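Aminoglycoside N(3)-acetyltransferase (Streptomyces griseus, PDB 7LAP) acetylates aminoglycoside antibiotics, transferring an acetyl group to the 3-amino nitrogen and so conferring resistance. Local coordinates at the interface of chains A and B. Residues are numbered along the deposited sequence; one frame, centred on the assembly and turned at random. Chains: chain A/B, Aminoglycoside N(3)-acetyltransferase.

The interface of chains A and B. Residues chain A 11, 15, 21, 53; chain B 86, 92, 96, 100.
B:Trp92 lays the benzene part of its indole against three side chains of chain A, a worked example of aromatic anchoring between the two symmetry-related copies of the deposited assembly, perhaps the biological dimer. The methyl CD1 of A:Leu15 sits over one face, displaced toward the rim, 3.6 Å from CZ2 of B:Trp92. The CH2 edge of B:Trp92 points at the face of the A:Tyr53 ring, edge-to-face with planes at 90°, CE1 of A:Tyr53 lying 3.8 Å from that CH2 and the phenol OH level with the indole plane. CG of A:Pro21 reaches the neighbouring corner, 3.7 Å from CZ3 of B:Trp92.

On the second indole, CD of A:Pro21 lies over the pyrrole face, 3.6 Å from CG of B:Trp96, while CB of A:Leu15 packs 3.8 Å from CZ3 of B:Trp96. A:Leu15 thus fits into the corner formed by the two indoles, and CG2 of B:Val100 lightly touches A:Pro21.

Beyond this core, A:Tyr53 has CG anti to its backbone nitrogen (chi1 -168°), which sends its OH to 3.4 Å from CD of B:Pro86. The extended chain of A:Glu11 brings its carboxylate beside CB of that proline.

A:Glu11 and A:Leu15 lie one turn apart on helix 8-18, with A:Pro21 in the loop that follows and A:Tyr53 in the loop after helix 48-51. B:Pro86 follows strand 74-78; B:Trp92 links 3-10 helix 89-91 to helix 94-103, which bears B:Trp96 and B:Val100. Symmetry repeats the patch.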
ATOM      1  N   GLU A  11      -9.385  17.083  -2.121  1.00 63.31           N
ATOM      2  CA  GLU A  11      -9.512  17.447  -0.713  1.00 65.33           C
ATOM      3  C   GLU A  11     -10.797  18.213  -0.452  1.00 55.98           C
ATOM      4  O   GLU A  11     -11.453  17.984   0.564  1.00 59.38           O
ATOM      5  CB  GLU A  11      -8.303  18.266  -0.260  1.00 72.52           C
ATOM      6  CG  GLU A  11      -7.015  17.458  -0.312  1.00 85.08           C
ATOM      7  CD  GLU A  11      -5.776  18.243   0.112  1.00 94.73           C
ATOM      8  OE1 GLU A  11      -4.751  17.584   0.419  1.00 95.73           O
ATOM      9  OE2 GLU A  11      -5.832  19.500   0.130  1.00 98.35           O
ATOM     10  N   LEU A  15     -13.343  17.147   2.281  1.00 51.75           N
ATOM     11  CA  LEU A  15     -13.609  18.078   3.374  1.00 52.66           C
ATOM     12  C   LEU A  15     -15.080  18.470   3.426  1.00 53.30           C
ATOM     13  O   LEU A  15     -15.648  18.597   4.510  1.00 54.17           O
ATOM     14  CB  LEU A  15     -12.731  19.327   3.238  1.00 54.97           C
ATOM     15  CG  LEU A  15     -11.280  19.150   3.713  1.00 54.71           C
ATOM     16  CD1 LEU A  15     -10.415  20.287   3.203  1.00 57.21           C
ATOM     17  CD2 LEU A  15     -11.209  19.068   5.208  1.00 53.94           C
ATOM     18  N   PRO A  21     -12.017  18.551   8.727  1.00 56.78           N
ATOM     19  CA  PRO A  21     -11.183  17.386   9.034  1.00 53.93           C
ATOM     20  C   PRO A  21     -11.844  16.483  10.057  1.00 53.02           C
ATOM     21  O   PRO A  21     -12.460  16.946  11.016  1.00 53.03           O
ATOM     22  CB  PRO A  21      -9.895  18.005   9.596  1.00 54.85           C
ATOM     23  CG  PRO A  21      -9.898  19.432   9.112  1.00 58.65           C
ATOM     24  CD  PRO A  21     -11.353  19.827   9.052  1.00 56.65           C
ATOM     25  N   TYR A  53     -12.588  13.628   5.172  1.00 47.47           N
ATOM     26  CA  TYR A  53     -11.184  14.015   5.220  1.00 49.24           C
ATOM     27  C   TYR A  53     -10.629  13.566   6.556  1.00 46.59           C
ATOM     28  O   TYR A  53     -10.856  14.216   7.580  1.00 47.99           O
ATOM     29  CB  TYR A  53     -11.021  15.521   5.060  1.00 54.20           C
ATOM     30  CG  TYR A  53      -9.578  15.904   4.812  1.00 63.31           C
ATOM     31  CD1 TYR A  53      -8.706  16.167   5.867  1.00 66.63           C
ATOM     32  CD2 TYR A  53      -9.079  15.973   3.515  1.00 70.48           C
ATOM     33  CE1 TYR A  53      -7.379  16.514   5.630  1.00 71.00           C
ATOM     34  CE2 TYR A  53      -7.765  16.309   3.266  1.00 74.57           C
ATOM     35  CZ  TYR A  53      -6.922  16.576   4.317  1.00 77.29           C
ATOM     36  OH  TYR A  53      -5.622  16.912   4.020  1.00 85.55           O
TER
ATOM     37  N   PRO B  86      -1.729  19.162   4.067  1.00 65.32           N
ATOM     38  CA  PRO B  86      -1.412  19.919   2.848  1.00 69.69           C
ATOM     39  C   PRO B  86      -0.574  21.154   3.169  1.00 67.95           C
ATOM     40  O   PRO B  86      -0.670  21.719   4.258  1.00 63.19           O
ATOM     41  CB  PRO B  86      -2.791  20.304   2.302  1.00 73.91           C
ATOM     42  CG  PRO B  86      -3.696  20.309   3.525  1.00 73.25           C
ATOM     43  CD  PRO B  86      -3.159  19.207   4.412  1.00 70.49           C
ATOM     44  N   TRP B  92      -7.651  27.338   5.191  1.00101.80           N
ATOM     45  CA  TRP B  92      -8.938  26.752   5.544  1.00 94.24           C
ATOM     46  C   TRP B  92      -9.653  27.603   6.580  1.00 97.71           C
ATOM     47  O   TRP B  92      -9.040  28.467   7.215  1.00101.03           O
ATOM     48  CB  TRP B  92      -8.738  25.350   6.116  1.00 85.76           C
ATOM     49  CG  TRP B  92      -8.193  24.349   5.166  1.00 78.58           C
ATOM     50  CD1 TRP B  92      -7.885  24.537   3.850  1.00 78.57           C
ATOM     51  CD2 TRP B  92      -7.894  22.983   5.460  1.00 73.79           C
ATOM     52  NE1 TRP B  92      -7.402  23.369   3.309  1.00 75.45           N
ATOM     53  CE2 TRP B  92      -7.404  22.399   4.276  1.00 70.29           C
ATOM     54  CE3 TRP B  92      -7.992  22.198   6.613  1.00 71.70           C
ATOM     55  CZ2 TRP B  92      -7.007  21.072   4.213  1.00 65.53           C
ATOM     56  CZ3 TRP B  92      -7.600  20.878   6.545  1.00 69.21           C
ATOM     57  CH2 TRP B  92      -7.114  20.329   5.354  1.00 65.70           C
ATOM     58  N   TRP B  96     -11.072  24.516  11.143  1.00 73.80           N
ATOM     59  CA  TRP B  96     -10.486  23.375  10.450  1.00 70.83           C
ATOM     60  C   TRP B  96      -8.985  23.306  10.688  1.00 73.65           C
ATOM     61  O   TRP B  96      -8.458  22.263  11.094  1.00 69.60           O
ATOM     62  CB  TRP B  96     -10.764  23.454   8.953  1.00 71.16           C
ATOM     63  CG  TRP B  96     -12.185  23.279   8.602  1.00 73.54           C
ATOM     64  CD1 TRP B  96     -13.251  23.287   9.456  1.00 74.93           C
ATOM     65  CD2 TRP B  96     -12.722  23.077   7.291  1.00 71.68           C
ATOM     66  NE1 TRP B  96     -14.419  23.105   8.753  1.00 73.52           N
ATOM     67  CE2 TRP B  96     -14.119  22.969   7.423  1.00 70.85           C
ATOM     68  CE3 TRP B  96     -12.156  22.972   6.019  1.00 71.90           C
ATOM     69  CZ2 TRP B  96     -14.951  22.751   6.338  1.00 69.01           C
ATOM     70  CZ3 TRP B  96     -12.986  22.762   4.942  1.00 71.14           C
ATOM     71  CH2 TRP B  96     -14.366  22.657   5.107  1.00 70.48           C
ATOM     72  N   VAL B 100      -6.412  20.436  12.437  1.00 64.71           N
ATOM     73  CA  VAL B 100      -5.186  19.878  11.868  1.00 63.08           C
ATOM     74  C   VAL B 100      -4.011  20.093  12.813  1.00 65.83           C
ATOM     75  O   VAL B 100      -3.264  19.159  13.119  1.00 64.68           O
ATOM     76  CB  VAL B 100      -4.917  20.490  10.480  1.00 62.89           C
ATOM     77  CG1 VAL B 100      -3.551  20.082   9.951  1.00 61.15           C
ATOM     78  CG2 VAL B 100      -6.006  20.091   9.527  1.00 56.62           C
TER